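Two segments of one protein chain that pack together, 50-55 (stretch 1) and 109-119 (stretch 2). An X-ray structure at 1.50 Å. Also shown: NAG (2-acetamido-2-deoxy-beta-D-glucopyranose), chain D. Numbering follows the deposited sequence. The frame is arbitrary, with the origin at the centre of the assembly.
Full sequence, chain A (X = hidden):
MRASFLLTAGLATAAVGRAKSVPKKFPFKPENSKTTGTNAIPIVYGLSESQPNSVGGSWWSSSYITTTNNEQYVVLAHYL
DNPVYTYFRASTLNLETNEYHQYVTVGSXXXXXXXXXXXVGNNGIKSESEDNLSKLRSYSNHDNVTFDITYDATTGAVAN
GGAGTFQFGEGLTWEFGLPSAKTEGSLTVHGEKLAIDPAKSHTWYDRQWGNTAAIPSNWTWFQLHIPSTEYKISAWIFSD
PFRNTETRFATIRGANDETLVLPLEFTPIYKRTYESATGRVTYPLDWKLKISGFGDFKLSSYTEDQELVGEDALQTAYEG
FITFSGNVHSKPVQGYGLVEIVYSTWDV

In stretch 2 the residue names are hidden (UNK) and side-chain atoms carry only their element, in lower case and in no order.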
# COMPACT_ATOMS: atom_id res chain seq x y z
N SER A 50 -0.90 9.52 15.22
CA SER A 50 -0.29 8.25 14.85
C SER A 50 0.79 8.39 13.79
O SER A 50 1.49 7.41 13.48
CB SER A 50 -1.38 7.32 14.33
OG SER A 50 -2.27 7.03 15.39
N GLN A 51 0.95 9.58 13.21
CA GLN A 51 1.86 9.79 12.09
C GLN A 51 3.34 10.04 12.44
O GLN A 51 4.20 9.67 11.64
CB GLN A 51 1.35 10.96 11.25
CG GLN A 51 0.03 10.67 10.53
CD GLN A 51 0.27 9.95 9.22
OE1 GLN A 51 0.69 8.79 9.22
NE2 GLN A 51 0.05 10.63 8.10
N PRO A 52 3.68 10.67 13.57
CA PRO A 52 5.09 11.07 13.78
C PRO A 52 6.07 9.91 13.86
O PRO A 52 5.73 8.78 14.21
CB PRO A 52 5.04 11.84 15.10
CG PRO A 52 3.68 12.42 15.13
CD PRO A 52 2.81 11.33 14.56
N ASN A 53 7.34 10.26 13.59
CA ASN A 53 8.46 9.33 13.73
C ASN A 53 8.41 8.57 15.04
O ASN A 53 8.70 7.37 15.08
CB ASN A 53 9.79 10.08 13.68
CG ASN A 53 10.14 10.61 12.31
OD1 ASN A 53 9.27 10.89 11.50
ND2 ASN A 53 11.44 10.78 12.06
N SER A 54 8.12 9.27 16.15
CA SER A 54 8.21 8.65 17.47
C SER A 54 7.32 7.42 17.58
O SER A 54 7.57 6.57 18.44
CB SER A 54 7.80 9.63 18.57
OG SER A 54 6.47 10.09 18.34
N VAL A 55 6.27 7.33 16.76
CA VAL A 55 5.36 6.20 16.87
C VAL A 55 5.99 4.93 16.30
O VAL A 55 5.63 3.82 16.72
CB VAL A 55 4.02 6.56 16.19
CG1 VAL A 55 3.05 5.37 16.16
CG2 VAL A 55 3.38 7.74 16.91
N UNK A 109 19.07 4.45 11.47
CA UNK A 109 18.16 4.82 12.55
C UNK A 109 17.13 5.83 12.06
O UNK A 109 17.28 6.45 11.00
c UNK A 109 18.92 5.38 13.75
o UNK A 109 19.53 6.62 13.42
N UNK A 110 16.09 5.99 12.87
CA UNK A 110 15.01 6.95 12.63
C UNK A 110 15.02 7.98 13.74
O UNK A 110 14.90 7.60 14.92
c UNK A 110 12.55 7.25 12.27
o UNK A 110 13.68 5.22 11.57
c UNK A 110 13.66 6.24 12.58
N UNK A 111 15.17 9.27 13.44
CA UNK A 111 15.12 10.29 14.50
C UNK A 111 13.82 10.20 15.29
O UNK A 111 12.73 10.08 14.72
c UNK A 111 15.50 9.85 12.12
c UNK A 111 15.98 11.23 12.47
c UNK A 111 15.23 11.60 13.73
N UNK A 112 13.95 10.24 16.61
CA UNK A 112 12.79 10.16 17.50
C UNK A 112 12.27 11.58 17.73
O UNK A 112 12.69 12.27 18.65
c UNK A 112 13.14 9.45 18.80
n UNK A 112 12.27 9.16 21.04
o UNK A 112 10.84 9.65 19.39
c UNK A 112 11.99 9.42 19.77
N UNK A 113 11.36 12.01 16.86
CA UNK A 113 10.83 13.37 16.87
C UNK A 113 9.31 13.30 16.82
O UNK A 113 8.72 12.27 16.49
c UNK A 113 12.89 14.36 15.80
c UNK A 113 11.45 14.39 13.15
c UNK A 113 11.37 14.21 15.70
c UNK A 113 10.99 13.58 14.36
N UNK A 114 8.68 14.42 17.16
CA UNK A 114 7.22 14.50 17.28
C UNK A 114 6.54 14.89 15.98
O UNK A 114 5.32 15.14 15.98
o UNK A 114 7.22 16.82 18.00
c UNK A 114 7.49 15.13 19.69
c UNK A 114 6.83 15.50 18.38
N UNK A 115 7.28 14.98 14.88
CA UNK A 115 6.74 15.23 13.56
C UNK A 115 7.05 14.03 12.67
O UNK A 115 7.76 13.10 13.07
c UNK A 115 6.83 17.75 13.73
c UNK A 115 7.32 16.53 12.95
o UNK A 115 8.75 16.49 12.97
N UNK A 116 6.47 14.02 11.47
CA UNK A 116 6.72 12.97 10.49
C UNK A 116 7.75 13.49 9.49
O UNK A 116 7.47 14.40 8.71
c UNK A 116 5.42 12.56 9.78
c UNK A 116 6.48 10.41 8.98
c UNK A 116 4.24 11.15 8.09
c UNK A 116 5.61 11.60 8.59
N UNK A 117 8.95 12.90 9.54
CA UNK A 117 10.02 13.24 8.60
C UNK A 117 11.00 12.06 8.65
O UNK A 117 11.93 12.04 9.45
o UNK A 117 12.08 14.27 7.03
c UNK A 117 10.70 14.56 8.97
o UNK A 117 12.09 16.24 7.97
c UNK A 117 11.68 15.05 7.91
N UNK A 118 10.75 11.07 7.79
CA UNK A 118 11.56 9.86 7.74
C UNK A 118 12.30 9.83 6.41
O UNK A 118 11.73 10.17 5.36
c UNK A 118 10.17 8.49 9.39
c UNK A 118 9.63 8.46 6.90
c UNK A 118 10.73 8.57 7.94
N UNK A 119 13.57 9.44 6.45
CA UNK A 119 14.36 9.49 5.23
C UNK A 119 15.56 8.57 5.33
O UNK A 119 16.05 8.25 6.42
o UNK A 119 15.66 11.38 6.00
c UNK A 119 14.83 10.92 4.95
C1 NAG D . 11.23 9.14 22.04
C2 NAG D . 11.08 7.75 22.69
C3 NAG D . 10.14 7.81 23.90
C4 NAG D . 10.50 8.95 24.84
C5 NAG D . 10.53 10.25 24.05
C6 NAG D . 10.87 11.46 24.89
C7 NAG D . 11.28 5.74 21.28
C8 NAG D . 10.59 4.87 20.28
N2 NAG D . 10.58 6.79 21.72
O3 NAG D . 10.22 6.57 24.61
O4 NAG D . 9.53 9.06 25.88
O5 NAG D . 11.54 10.13 23.04
O6 NAG D . 12.27 11.65 25.01
O7 NAG D . 12.41 5.51 21.68

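Position 109 carries one carbon and then one oxygen, and lies out of reach of stretch 1; this short hydroxyl side chain is serine, S109. At position 110 the first carbon bears one oxygen and one carbon, the fork of threonine. T110 points toward stretch 1, and its CG2 lies 3.7 Å from ND2 of N53. Three carbons at position 111 close a ring onto the backbone N, which only proline does. The contribution of P111 is chiefly its carbonyl, since ND2 of N53 donates a hydrogen bond to O of P111 at 3.0 Å.

Position 112 has two carbons, the second carrying one oxygen and one nitrogen, and that nitrogen is bonded to C1 of the NAG sugar at 1.4 Å. An amide with this linkage is a glycosylated asparagine, N112. Its CA-to-CB bond points away from stretch 1, yet the chain end comes nearer, bringing OD1 of N112 to 3.1 Å from CB of S54. Four carbons at position 113, forked at the first with one arm two carbons long, define isoleucine. CG1 of I113 approaches ND2 of N53 at 3.7 Å, while O of I113 accepts a hydrogen bond from N of S54 at 3.1 Å.

Positions 114 and 115 each show one carbon carrying an oxygen and a carbon, and both point away from stretch 1: they are T114 and T115. Their backbones make the contact. O of T114 sits 3.3 Å from CG of P52, and O of T115 accepts a hydrogen bond from N of N53 at 2.9 Å.

At position 116 four carbons fork at the second, identifying leucine; CD1 of L116 packs 3.6 Å from O of Q51. Position 117 has two carbons, the second bearing two oxygens, and no sugar or other substituent; it is aspartate, D117, whose side-chain end leads away from stretch 1. Position 118 has three carbons, one carrying the other two, hence valine, with CG1 of V118 3.3 Å from OD1 of N53. One carbon and one oxygen at position 119, beyond reach, give S119.

The contact centres on N53, whose side-chain amide meets the backbone of D117 at both ends: N of D117 donates to OD1 of N53 at 2.8 Å, and ND2 of N53 donates to O of D117 at 2.9 Å. With P111 as its second acceptor, ND2 ties together two separated parts of stretch 2. The backbone bonds from N53 and S54 complete the anchorage, and beside it P52 rests against the backbone carbonyls of T114 and T115, and the L116 side chain lies against O of Q51.

Stretch 2 109-119: STPNITTLDVS
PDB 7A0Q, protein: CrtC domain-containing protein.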